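Local coordinates for protein 2-methyl-3-hydroxypyridine-5-carboxylic acid oxygenase (Mesorhizobium loti, PDB 3ALJ) that probably catalyses the flavin-dependent oxygenation and ring opening of 2-methyl-3-hydroxypyridine-5-carboxylic acid, with FAD as its bound cofactor, at residues 201-204 with 210-213. Sequence-based numbering, arbitrary orientation.
Sequences DMWN and QRIL
A beta hairpin in the seven-stranded mixed sheet of this FAD-dependent oxygenase pairs Asp-201 to Trp-203 with Arg-211 to Leu-213, the strands running antiparallel. Met-202 and Ile-212 form a hydrogen-bonded pair, Met-202 N giving to Ile-212 O at 2.7 Å and Ile-212 N to Met-202 O at 2.9 Å. Nearer the turn, Gln-210 N reaches Asn-204 O from above the carbonyl plane, while Asn-204 ND2 makes a weak bond to Gln-210 O.

One face of the hairpin carries Asp-201, Trp-203, Arg-211 and Leu-213. With CG anti to the backbone N (chi1 169°) and the chain extended to NE, Arg-211 rises beside the indole and meets the carboxylate side-on. Its NE bonds to the syn lone pair of Asp-201 OD1 at 2.8 Å, nearly straight and in the guanidinium plane; its NH1 reaches Asp-201 OD2, also at 2.8 Å, by a more bent bond. Arg-211 CD sits over the six-membered ring of Trp-203, a CH-pi contact 3.7 Å from the ring centroid, and the guanidinium continues across the same face, 17° from parallel, with Arg-211 CZ 3.3 Å from Trp-203 CZ2. Trp-203 NE1 adds a weak bond to Asp-201 OD2, while Leu-213 CD1 packs on Asp-201 CB at 3.6 Å. A leucine in place of Arg-211 would probably leave the Asp-201 carboxylate without its cationic mate and uncover part of the indole face.

On the opposite face, Met-202 and Ile-212 pack against the 242-248 helix and the loop after it, Ile-212 touching Trp-245 and Met-202 touching Phe-251. The buried carboxylate thus has two N-H donors from a cation held nearly flat against tryptophan, and a weaker third from the indole, an arrangement likely to favour its ionised form.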
loop_
_atom_site.group_PDB
_atom_site.type_symbol
_atom_site.label_atom_id
_atom_site.label_comp_id
_atom_site.label_asym_id
_atom_site.label_seq_id
_atom_site.Cartn_x
_atom_site.Cartn_y
_atom_site.Cartn_z
ATOM N N ASP A 201 -11.536 -14.230 3.549
ATOM C CA ASP A 201 -10.217 -14.787 3.162
ATOM C C ASP A 201 -10.371 -16.284 3.100
ATOM O O ASP A 201 -10.503 -16.943 4.146
ATOM C CB ASP A 201 -9.162 -14.349 4.204
ATOM C CG ASP A 201 -7.796 -14.668 3.719
ATOM O OD1 ASP A 201 -7.651 -15.138 2.550
ATOM O OD2 ASP A 201 -6.811 -14.446 4.455
ATOM N N MET A 202 -10.467 -16.794 1.864
ATOM C CA MET A 202 -10.869 -18.184 1.635
ATOM C C MET A 202 -9.650 -19.047 1.364
ATOM O O MET A 202 -9.078 -19.092 0.258
ATOM C CB MET A 202 -11.793 -18.272 0.409
ATOM C CG MET A 202 -12.991 -17.322 0.505
ATOM S SD MET A 202 -13.769 -17.194 -1.106
ATOM C CE MET A 202 -15.379 -16.424 -0.717
ATOM N N TRP A 203 -9.166 -19.713 2.432
ATOM C CA TRP A 203 -7.936 -20.543 2.332
ATOM C C TRP A 203 -8.258 -22.009 2.039
ATOM O O TRP A 203 -9.302 -22.588 2.507
ATOM C CB TRP A 203 -7.275 -20.586 3.701
ATOM C CG TRP A 203 -6.535 -19.271 4.045
ATOM C CD1 TRP A 203 -7.065 -18.109 4.538
ATOM C CD2 TRP A 203 -5.132 -19.081 3.965
ATOM N NE1 TRP A 203 -6.011 -17.229 4.774
ATOM C CE2 TRP A 203 -4.818 -17.803 4.420
ATOM C CE3 TRP A 203 -4.071 -19.883 3.499
ATOM C CZ2 TRP A 203 -3.506 -17.288 4.435
ATOM C CZ3 TRP A 203 -2.763 -19.388 3.532
ATOM C CH2 TRP A 203 -2.488 -18.129 3.983
ATOM N N ASN A 204 -7.323 -22.666 1.341
ATOM C CA ASN A 204 -7.334 -24.127 1.221
ATOM C C ASN A 204 -5.913 -24.590 1.109
ATOM O O ASN A 204 -5.125 -23.948 0.421
ATOM C CB ASN A 204 -8.039 -24.585 -0.077
ATOM C CG ASN A 204 -9.467 -24.176 -0.144
ATOM O OD1 ASN A 204 -10.405 -24.918 0.329
ATOM N ND2 ASN A 204 -9.792 -23.055 -0.758
ATOM N N GLN A 210 -4.649 -23.243 -2.704
ATOM C CA GLN A 210 -5.281 -22.169 -3.452
ATOM C C GLN A 210 -6.041 -21.337 -2.439
ATOM O O GLN A 210 -6.799 -21.900 -1.624
ATOM C CB GLN A 210 -6.282 -22.571 -4.589
ATOM C CG GLN A 210 -5.531 -23.190 -5.792
ATOM C CD GLN A 210 -6.517 -23.619 -6.881
ATOM O OE1 GLN A 210 -6.345 -24.729 -7.346
ATOM N NE2 GLN A 210 -7.408 -22.830 -7.358
ATOM N N ARG A 211 -5.964 -20.029 -2.582
ATOM C CA ARG A 211 -6.660 -19.093 -1.684
ATOM C C ARG A 211 -7.237 -18.008 -2.518
ATOM O O ARG A 211 -6.573 -17.504 -3.464
ATOM C CB ARG A 211 -5.578 -18.578 -0.714
ATOM C CG ARG A 211 -6.020 -17.363 0.174
ATOM C CD ARG A 211 -4.753 -16.860 0.857
ATOM N NE ARG A 211 -5.036 -15.721 1.745
ATOM C CZ ARG A 211 -4.093 -14.934 2.262
ATOM N NH1 ARG A 211 -4.427 -13.924 3.105
ATOM N NH2 ARG A 211 -2.775 -15.118 1.943
ATOM N N ILE A 212 -8.402 -17.511 -2.136
ATOM C CA ILE A 212 -8.929 -16.230 -2.700
ATOM C C ILE A 212 -9.211 -15.305 -1.501
ATOM O O ILE A 212 -9.965 -15.666 -0.577
ATOM C CB ILE A 212 -10.245 -16.401 -3.484
ATOM C CG1 ILE A 212 -9.877 -17.211 -4.736
ATOM C CG2 ILE A 212 -10.899 -15.051 -3.834
ATOM C CD1 ILE A 212 -11.086 -17.371 -5.817
ATOM N N LEU A 213 -8.677 -14.061 -1.544
ATOM C CA LEU A 213 -9.162 -13.000 -0.630
ATOM C C LEU A 213 -10.225 -12.257 -1.442
ATOM O O LEU A 213 -9.977 -11.659 -2.506
ATOM C CB LEU A 213 -7.983 -12.083 -0.271
ATOM C CG LEU A 213 -8.449 -10.940 0.649
ATOM C CD1 LEU A 213 -8.839 -11.550 2.020
ATOM C CD2 LEU A 213 -7.300 -9.910 0.917
#